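Local coordinates for protein lovastatin nonaketide synthase, polyketide synthase component (PDB 7CPX) that catalyses the stepwise assembly of dihydromonacolin L from nine malonyl-CoA units, using NADPH and S-adenosyl-L-methionine, in the biosynthesis of lovastatin, at residues V2215-V2221 / I2272-K2276; F2241-Q2247 / M2261-K2266. The protein carries 2 engineered substitutions. Residues are numbered along the deposited sequence.

Contact 1: V2215-V2221 / I2272-K2276; sequences VTSQNSV and ILHEK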
ATOM      1  N   VAL A2215     -23.166  66.437 -11.714  1.00106.12           N
ATOM      2  CA  VAL A2215     -24.621  66.420 -11.795  1.00106.12           C
ATOM      3  C   VAL A2215     -25.266  67.570 -11.039  1.00106.12           C
ATOM      4  O   VAL A2215     -26.487  67.744 -11.120  1.00106.12           O
ATOM      5  CB  VAL A2215     -25.158  65.073 -11.271  1.00106.12           C
ATOM      6  CG1 VAL A2215     -25.269  65.091  -9.756  1.00106.12           C
ATOM      7  CG2 VAL A2215     -26.490  64.752 -11.912  1.00106.12           C
ATOM      8  N   THR A2216     -24.480  68.358 -10.305  1.00106.97           N
ATOM      9  CA  THR A2216     -25.043  69.475  -9.558  1.00106.97           C
ATOM     10  C   THR A2216     -25.545  70.577 -10.484  1.00106.97           C
ATOM     11  O   THR A2216     -26.516  71.266 -10.152  1.00106.97           O
ATOM     12  CB  THR A2216     -23.998  70.043  -8.598  1.00106.97           C
ATOM     13  OG1 THR A2216     -23.226  68.972  -8.041  1.00106.97           O
ATOM     14  CG2 THR A2216     -24.673  70.807  -7.475  1.00106.97           C
ATOM     15  N   SER A2217     -24.906  70.755 -11.636  1.00107.68           N
ATOM     16  CA  SER A2217     -25.196  71.856 -12.542  1.00107.68           C
ATOM     17  C   SER A2217     -25.942  71.352 -13.770  1.00107.68           C
ATOM     18  O   SER A2217     -25.592  70.313 -14.340  1.00107.68           O
ATOM     19  CB  SER A2217     -23.908  72.558 -12.976  1.00107.68           C
ATOM     20  OG  SER A2217     -24.184  73.624 -13.868  1.00107.68           O
ATOM     21  N   GLN A2218     -26.972  72.099 -14.173  1.00108.80           N
ATOM     22  CA  GLN A2218     -27.692  71.766 -15.398  1.00108.80           C
ATOM     23  C   GLN A2218     -26.766  71.824 -16.604  1.00108.80           C
ATOM     24  O   GLN A2218     -26.823  70.958 -17.485  1.00108.80           O
ATOM     25  CB  GLN A2218     -28.872  72.722 -15.584  1.00108.80           C
ATOM     26  CG  GLN A2218     -29.717  72.459 -16.825  1.00108.80           C
ATOM     27  CD  GLN A2218     -30.601  71.237 -16.685  1.00108.80           C
ATOM     28  OE1 GLN A2218     -31.050  70.903 -15.591  1.00108.80           O
ATOM     29  NE2 GLN A2218     -30.859  70.563 -17.801  1.00108.80           N
ATOM     30  N   ASN A2219     -25.907  72.844 -16.664  1.00109.02           N
ATOM     31  CA  ASN A2219     -24.996  72.977 -17.795  1.00109.02           C
ATOM     32  C   ASN A2219     -24.056  71.782 -17.884  1.00109.02           C
ATOM     33  O   ASN A2219     -23.807  71.261 -18.976  1.00109.02           O
ATOM     34  CB  ASN A2219     -24.198  74.275 -17.675  1.00109.02           C
ATOM     35  CG  ASN A2219     -25.086  75.502 -17.638  1.00109.02           C
ATOM     36  OD1 ASN A2219     -26.161  75.522 -18.236  1.00109.02           O
ATOM     37  ND2 ASN A2219     -24.639  76.534 -16.931  1.00109.02           N
ATOM     38  N   SER A2220     -23.519  71.338 -16.746  1.00108.33           N
ATOM     39  CA  SER A2220     -22.616  70.193 -16.757  1.00108.33           C
ATOM     40  C   SER A2220     -23.329  68.932 -17.228  1.00108.33           C
ATOM     41  O   SER A2220     -22.777  68.152 -18.013  1.00108.33           O
ATOM     42  CB  SER A2220     -22.022  69.983 -15.365  1.00108.33           C
ATOM     43  OG  SER A2220     -21.229  71.090 -14.977  1.00108.33           O
ATOM     44  N   VAL A2221     -24.558  68.714 -16.756  1.00107.81           N
ATOM     45  CA  VAL A2221     -25.302  67.526 -17.160  1.00107.81           C
ATOM     46  C   VAL A2221     -25.595  67.564 -18.652  1.00107.81           C
ATOM     47  O   VAL A2221     -25.461  66.554 -19.353  1.00107.81           O
ATOM     48  CB  VAL A2221     -26.595  67.394 -16.336  1.00107.81           C
ATOM     49  CG1 VAL A2221     -27.431  66.240 -16.857  1.00107.81           C
ATOM     50  CG2 VAL A2221     -26.270  67.190 -14.874  1.00107.81           C
ATOM     51  N   ILE A2272     -32.384  67.381 -12.257  1.00107.31           N
ATOM     52  CA  ILE A2272     -31.883  67.643 -13.602  1.00107.31           C
ATOM     53  C   ILE A2272     -32.069  66.415 -14.483  1.00107.31           C
ATOM     54  O   ILE A2272     -32.548  66.510 -15.620  1.00107.31           O
ATOM     55  CB  ILE A2272     -30.407  68.074 -13.547  1.00107.31           C
ATOM     56  CG1 ILE A2272     -30.273  69.416 -12.822  1.00107.31           C
ATOM     57  CG2 ILE A2272     -29.833  68.157 -14.950  1.00107.31           C
ATOM     58  CD1 ILE A2272     -28.857  69.753 -12.409  1.00107.31           C
ATOM     59  N   LEU A2273     -31.696  65.240 -13.972  1.00105.52           N
ATOM     60  CA  LEU A2273     -31.779  64.036 -14.790  1.00105.52           C
ATOM     61  C   LEU A2273     -33.223  63.649 -15.082  1.00105.52           C
ATOM     62  O   LEU A2273     -33.525  63.189 -16.189  1.00105.52           O
ATOM     63  CB  LEU A2273     -31.038  62.892 -14.104  1.00105.52           C
ATOM     64  CG  LEU A2273     -29.518  63.068 -14.117  1.00105.52           C
ATOM     65  CD1 LEU A2273     -28.857  62.135 -13.129  1.00105.52           C
ATOM     66  CD2 LEU A2273     -28.964  62.838 -15.512  1.00105.52           C
ATOM     67  N   HIS A2274     -34.125  63.826 -14.118  1.00107.52           N
ATOM     68  CA  HIS A2274     -35.538  63.576 -14.364  1.00107.52           C
ATOM     69  C   HIS A2274     -36.074  64.521 -15.428  1.00107.52           C
ATOM     70  O   HIS A2274     -36.751  64.092 -16.369  1.00107.52           O
ATOM     71  CB  HIS A2274     -36.319  63.725 -13.058  1.00107.52           C
ATOM     72  CG  HIS A2274     -37.801  63.576 -13.214  1.00107.52           C
ATOM     73  ND1 HIS A2274     -38.387  62.434 -13.713  1.00107.52           N
ATOM     74  CD2 HIS A2274     -38.816  64.425 -12.925  1.00107.52           C
ATOM     75  CE1 HIS A2274     -39.699  62.586 -13.730  1.00107.52           C
ATOM     76  NE2 HIS A2274     -39.985  63.786 -13.259  1.00107.52           N
ATOM     77  N   GLU A2275     -35.757  65.814 -15.314  1.00108.87           N
ATOM     78  CA  GLU A2275     -36.185  66.764 -16.335  1.00108.87           C
ATOM     79  C   GLU A2275     -35.645  66.369 -17.702  1.00108.87           C
ATOM     80  O   GLU A2275     -36.326  66.534 -18.722  1.00108.87           O
ATOM     81  CB  GLU A2275     -35.729  68.173 -15.963  1.00108.87           C
ATOM     82  CG  GLU A2275     -36.422  68.743 -14.738  1.00108.87           C
ATOM     83  CD  GLU A2275     -35.848  70.079 -14.311  1.00108.87           C
ATOM     84  OE1 GLU A2275     -34.907  70.563 -14.975  1.00108.87           O
ATOM     85  OE2 GLU A2275     -36.336  70.644 -13.309  1.00108.87           O
ATOM     86  N   LYS A2276     -34.418  65.845 -17.744  1.00107.20           N
ATOM     87  CA  LYS A2276     -33.844  65.395 -19.005  1.00107.20           C
ATOM     88  C   LYS A2276     -34.481  64.106 -19.507  1.00107.20           C
ATOM     89  O   LYS A2276     -34.421  63.831 -20.710  1.00107.20           O
ATOM     90  CB  LYS A2276     -32.336  65.190 -18.853  1.00107.20           C
ATOM     91  CG  LYS A2276     -31.531  66.476 -18.696  1.00107.20           C
ATOM     92  CD  LYS A2276     -31.677  67.416 -19.890  1.00107.20           C
ATOM     93  CE  LYS A2276     -31.268  66.756 -21.201  1.00107.20           C
ATOM     94  NZ  LYS A2276     -31.372  67.691 -22.354  1.00107.20           N
TER
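Val2215, in the loop that leads into helix 2218-2230, opens this hydrophobic contact by laying its CG2 methyl 3.7 Å from CD1 of Leu2273, while its carbonyl O lies 3.4 Å from CD1 of Ile2272. Thr2216 turns its side chain off the interface, where OG1 is hydrogen-bonded to Asp2214, and leaves its backbone to meet the neighbouring helix: its O is 3.6 Å from CD1 of Ile2272. The same methyl reaches the C of Ser2217 at 3.6 Å, so a long isoleucine suits this place, filling the bend of the main chain where the side chains of Thr2216 and Ser2217 point away. Ser2217 is the N-cap, and its OG accepts a weak hydrogen bond from Asn2219 N at 3.4 Å; a small polar residue is apt where helical amides lack partners. Gln2218, the first residue of the helix, faces sideways yet bends its end inward, with OE1 3.1 Å from CG2 of Ile2272. Its NE2 is hydrogen-bonded to Glu2222 of its own helix and packs 3.9 Å from CD of Lys2276. Val2221, a compact beta-branched residue, points directly at the partner: CB is 3.6 Å from CG2 of Ile2272, and CG1 lies 4.0 Å from CD2 of Leu2273. The contact thus joins two neighbouring helices of the Rossmann-type ketoreductase fold. Beneath them, Val2215 and Leu2273 reach strands 2158-2162 and 2236-2241, while His2274 turns to helix 2305-2323, placing helix 2256-2276 between two other helices against the parallel sheet.

Contact 2: F2241-Q2247 / M2261-K2266; sequences FGPLVLQ and MVLNPK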
ATOM      1  N   PHE A2241     -28.167  56.448 -10.252  1.00103.19           N
ATOM      2  CA  PHE A2241     -27.868  57.725  -9.617  1.00103.19           C
ATOM      3  C   PHE A2241     -27.385  57.474  -8.193  1.00103.19           C
ATOM      4  O   PHE A2241     -28.179  57.132  -7.313  1.00103.19           O
ATOM      5  CB  PHE A2241     -29.108  58.615  -9.630  1.00103.19           C
ATOM      6  CG  PHE A2241     -28.872  59.991  -9.097  1.00103.19           C
ATOM      7  CD1 PHE A2241     -28.995  60.254  -7.748  1.00103.19           C
ATOM      8  CD2 PHE A2241     -28.532  61.025  -9.946  1.00103.19           C
ATOM      9  CE1 PHE A2241     -28.774  61.518  -7.253  1.00103.19           C
ATOM     10  CE2 PHE A2241     -28.314  62.295  -9.461  1.00103.19           C
ATOM     11  CZ  PHE A2241     -28.439  62.544  -8.113  1.00103.19           C
ATOM     12  N   GLY A2242     -26.082  57.644  -7.965  1.00104.40           N
ATOM     13  CA  GLY A2242     -25.520  57.468  -6.648  1.00104.40           C
ATOM     14  C   GLY A2242     -24.442  58.465  -6.255  1.00104.40           C
ATOM     15  O   GLY A2242     -23.509  58.118  -5.523  1.00104.40           O
ATOM     16  N   PRO A2243     -24.531  59.714  -6.717  1.00103.70           N
ATOM     17  CA  PRO A2243     -23.589  60.728  -6.229  1.00103.70           C
ATOM     18  C   PRO A2243     -23.765  60.933  -4.733  1.00103.70           C
ATOM     19  O   PRO A2243     -24.881  60.892  -4.212  1.00103.70           O
ATOM     20  CB  PRO A2243     -23.969  61.980  -7.023  1.00103.70           C
ATOM     21  CG  PRO A2243     -25.401  61.797  -7.321  1.00103.70           C
ATOM     22  CD  PRO A2243     -25.592  60.324  -7.534  1.00103.70           C
ATOM     23  N   LEU A2244     -22.651  61.157  -4.040  1.00107.40           N
ATOM     24  CA  LEU A2244     -22.669  61.194  -2.586  1.00107.40           C
ATOM     25  C   LEU A2244     -21.725  62.263  -2.062  1.00107.40           C
ATOM     26  O   LEU A2244     -20.576  62.360  -2.503  1.00107.40           O
ATOM     27  CB  LEU A2244     -22.277  59.832  -2.004  1.00107.40           C
ATOM     28  CG  LEU A2244     -22.232  59.755  -0.478  1.00107.40           C
ATOM     29  CD1 LEU A2244     -23.597  60.052   0.101  1.00107.40           C
ATOM     30  CD2 LEU A2244     -21.737  58.393  -0.028  1.00107.40           C
ATOM     31  N   VAL A2245     -22.223  63.060  -1.121  1.00108.51           N
ATOM     32  CA  VAL A2245     -21.400  63.932  -0.292  1.00108.51           C
ATOM     33  C   VAL A2245     -21.926  63.826   1.131  1.00108.51           C
ATOM     34  O   VAL A2245     -23.137  63.917   1.356  1.00108.51           O
ATOM     35  CB  VAL A2245     -21.423  65.394  -0.774  1.00108.51           C
ATOM     36  CG1 VAL A2245     -20.484  66.236   0.069  1.00108.51           C
ATOM     37  CG2 VAL A2245     -21.045  65.470  -2.240  1.00108.51           C
ATOM     38  N   LEU A2246     -21.026  63.630   2.089  1.00110.35           N
ATOM     39  CA  LEU A2246     -21.400  63.348   3.467  1.00110.35           C
ATOM     40  C   LEU A2246     -20.902  64.448   4.393  1.00110.35           C
ATOM     41  O   LEU A2246     -19.784  64.948   4.239  1.00110.35           O
ATOM     42  CB  LEU A2246     -20.840  61.997   3.920  1.00110.35           C
ATOM     43  CG  LEU A2246     -21.462  60.767   3.259  1.00110.35           C
ATOM     44  CD1 LEU A2246     -20.740  59.502   3.692  1.00110.35           C
ATOM     45  CD2 LEU A2246     -22.944  60.675   3.590  1.00110.35           C
ATOM     46  N   GLN A2247     -21.749  64.816   5.354  1.00116.49           N
ATOM     47  CA  GLN A2247     -21.403  65.774   6.407  1.00116.49           C
ATOM     48  C   GLN A2247     -22.040  65.260   7.696  1.00116.49           C
ATOM     49  O   GLN A2247     -23.200  65.559   7.991  1.00116.49           O
ATOM     50  CB  GLN A2247     -21.875  67.179   6.061  1.00116.49           C
ATOM     51  CG  GLN A2247     -21.041  67.868   4.999  1.00116.49           C
ATOM     52  CD  GLN A2247     -19.633  68.168   5.471  1.00116.49           C
ATOM     53  OE1 GLN A2247     -19.314  68.012   6.649  1.00116.49           O
ATOM     54  NE2 GLN A2247     -18.780  68.600   4.550  1.00116.49           N
ATOM     55  N   MET A2261     -24.658  71.223   0.207  1.00115.41           N
ATOM     56  CA  MET A2261     -23.571  70.382  -0.277  1.00115.41           C
ATOM     57  C   MET A2261     -24.020  68.937  -0.418  1.00115.41           C
ATOM     58  O   MET A2261     -23.660  68.257  -1.386  1.00115.41           O
ATOM     59  CB  MET A2261     -22.383  70.480   0.680  1.00115.41           C
ATOM     60  CG  MET A2261     -21.116  69.808   0.190  1.00115.41           C
ATOM     61  SD  MET A2261     -19.919  69.548   1.515  1.00115.41           S
ATOM     62  CE  MET A2261     -19.821  71.189   2.228  1.00115.41           C
ATOM     63  N   VAL A2262     -24.800  68.446   0.539  1.00113.11           N
ATOM     64  CA  VAL A2262     -25.241  67.057   0.483  1.00113.11           C
ATOM     65  C   VAL A2262     -26.492  66.881  -0.376  1.00113.11           C
ATOM     66  O   VAL A2262     -26.692  65.810  -0.959  1.00113.11           O
ATOM     67  CB  VAL A2262     -25.477  66.513   1.898  1.00113.11           C
ATOM     68  CG1 VAL A2262     -25.957  65.074   1.840  1.00113.11           C
ATOM     69  CG2 VAL A2262     -24.211  66.627   2.729  1.00113.11           C
ATOM     70  N   LEU A2263     -27.344  67.902  -0.470  1.00112.99           N
ATOM     71  CA  LEU A2263     -28.585  67.769  -1.224  1.00112.99           C
ATOM     72  C   LEU A2263     -28.347  67.915  -2.720  1.00112.99           C
ATOM     73  O   LEU A2263     -28.673  67.015  -3.501  1.00112.99           O
ATOM     74  CB  LEU A2263     -29.603  68.809  -0.755  1.00112.99           C
ATOM     75  CG  LEU A2263     -30.623  68.359   0.290  1.00112.99           C
ATOM     76  CD1 LEU A2263     -29.946  67.825   1.529  1.00112.99           C
ATOM     77  CD2 LEU A2263     -31.525  69.521   0.646  1.00112.99           C
ATOM     78  N   ASN A2264     -27.774  69.043  -3.136  1.00110.46           N
ATOM     79  CA  ASN A2264     -27.679  69.351  -4.560  1.00110.46           C
ATOM     80  C   ASN A2264     -27.106  68.198  -5.368  1.00110.46           C
ATOM     81  O   ASN A2264     -27.722  67.822  -6.376  1.00110.46           O
ATOM     82  CB  ASN A2264     -26.852  70.631  -4.745  1.00110.46           C
ATOM     83  CG  ASN A2264     -27.383  71.790  -3.925  1.00110.46           C
ATOM     84  OD1 ASN A2264     -28.127  71.594  -2.964  1.00110.46           O
ATOM     85  ND2 ASN A2264     -27.002  73.004  -4.300  1.00110.46           N
ATOM     86  N   PRO A2265     -25.999  67.562  -4.970  1.00107.99           N
ATOM     87  CA  PRO A2265     -25.553  66.377  -5.719  1.00107.99           C
ATOM     88  C   PRO A2265     -26.630  65.318  -5.823  1.00107.99           C
ATOM     89  O   PRO A2265     -26.771  64.679  -6.872  1.00107.99           O
ATOM     90  CB  PRO A2265     -24.346  65.882  -4.908  1.00107.99           C
ATOM     91  CG  PRO A2265     -23.907  67.052  -4.104  1.00107.99           C
ATOM     92  CD  PRO A2265     -25.149  67.821  -3.797  1.00107.99           C
ATOM     93  N   LYS A2266     -27.398  65.115  -4.752  1.00106.81           N
ATOM     94  CA  LYS A2266     -28.517  64.183  -4.795  1.00106.81           C
ATOM     95  C   LYS A2266     -29.767  64.849  -5.358  1.00106.81           C
ATOM     96  O   LYS A2266     -30.267  64.466  -6.420  1.00106.81           O
ATOM     97  CB  LYS A2266     -28.798  63.639  -3.392  1.00106.81           C
ATOM     98  CG  LYS A2266     -27.699  62.770  -2.806  1.00106.81           C
ATOM     99  CD  LYS A2266     -28.001  61.290  -2.976  1.00106.81           C
ATOM    100  CE  LYS A2266     -27.124  60.438  -2.074  1.00106.81           C
ATOM    101  NZ  LYS A2266     -27.367  58.983  -2.269  1.00106.81           N
TER
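From Pro2243 onward the loop after strand 2236-2241 stays extended and runs opposite in direction to helix 2256-2276, so that Pro2243 lies by Pro2265 and Val2245 by Val2262, with CA-CA distances of 6.0 and 5.0 Å. The helix is kinked here, because the ring nitrogen of Pro2265 has no hydrogen to give to the preceding turn. Pro2243, Val2245 and Gln2247 point toward the helix, whereas Leu2244 and Leu2246 point away. Short, branched Val2245 fits the close approach: its CG1 packs at 3.6 Å on CG of Met2261, its CG2 at 3.8 Å on CG of Pro2265, and its carbonyl O meets CG1 of Val2262 at 3.1 Å. Pro2243 is stiff and compact, with CG 3.2 Å from Pro2265 O. The ring of Phe2241 presents its edge to that same oxygen, CZ to Pro2265 O being 3.0 Å. Farther along, flexible Met2261 offers its sulphur to Gln2247, whose NE2 donates a weak hydrogen bond to SD at 3.4 Å. Lys2266 threads its aliphatic chain beneath the loop, CE lying 3.1 Å from Pro2243 O, and its NZ is hydrogen-bonded to Asn2311 of helix 2305-2323. Gly2242 to Val2245, together with Pro2265 and Lys2266, line the NADP pocket. Apolar packing and close approaches of carbon to backbone carbonyls thus seat the cofactor-lining loop on the helix, with a single weak hydrogen bond between them, while lysine, apolar along its stem and charged at its tip, spans the interface to reach a polar partner.

How the contacts relate
Both contacts belong to the ketoreductase domain and share helix 2256-2276, contact 2 using its N-terminal half and contact 1 its C-terminal end; their centres are about 14 Å apart. Contact 2 is nested along the chain within the loop that contact 1 closes. The two also touch directly: CD1 of Leu2273 lies 3.4 Å from CD2 of Phe2241, and CG1 of Val2215 is 3.3 Å from Pro2265 O. One helix therefore packs against the loops that follow strands 2207-2210 and 2236-2241 and against the start of helix 2218-2230. Each loop supplies residues to the NADP pocket, so the shared helix links two parts of the cofactor-binding, C-terminal ends of the parallel strands.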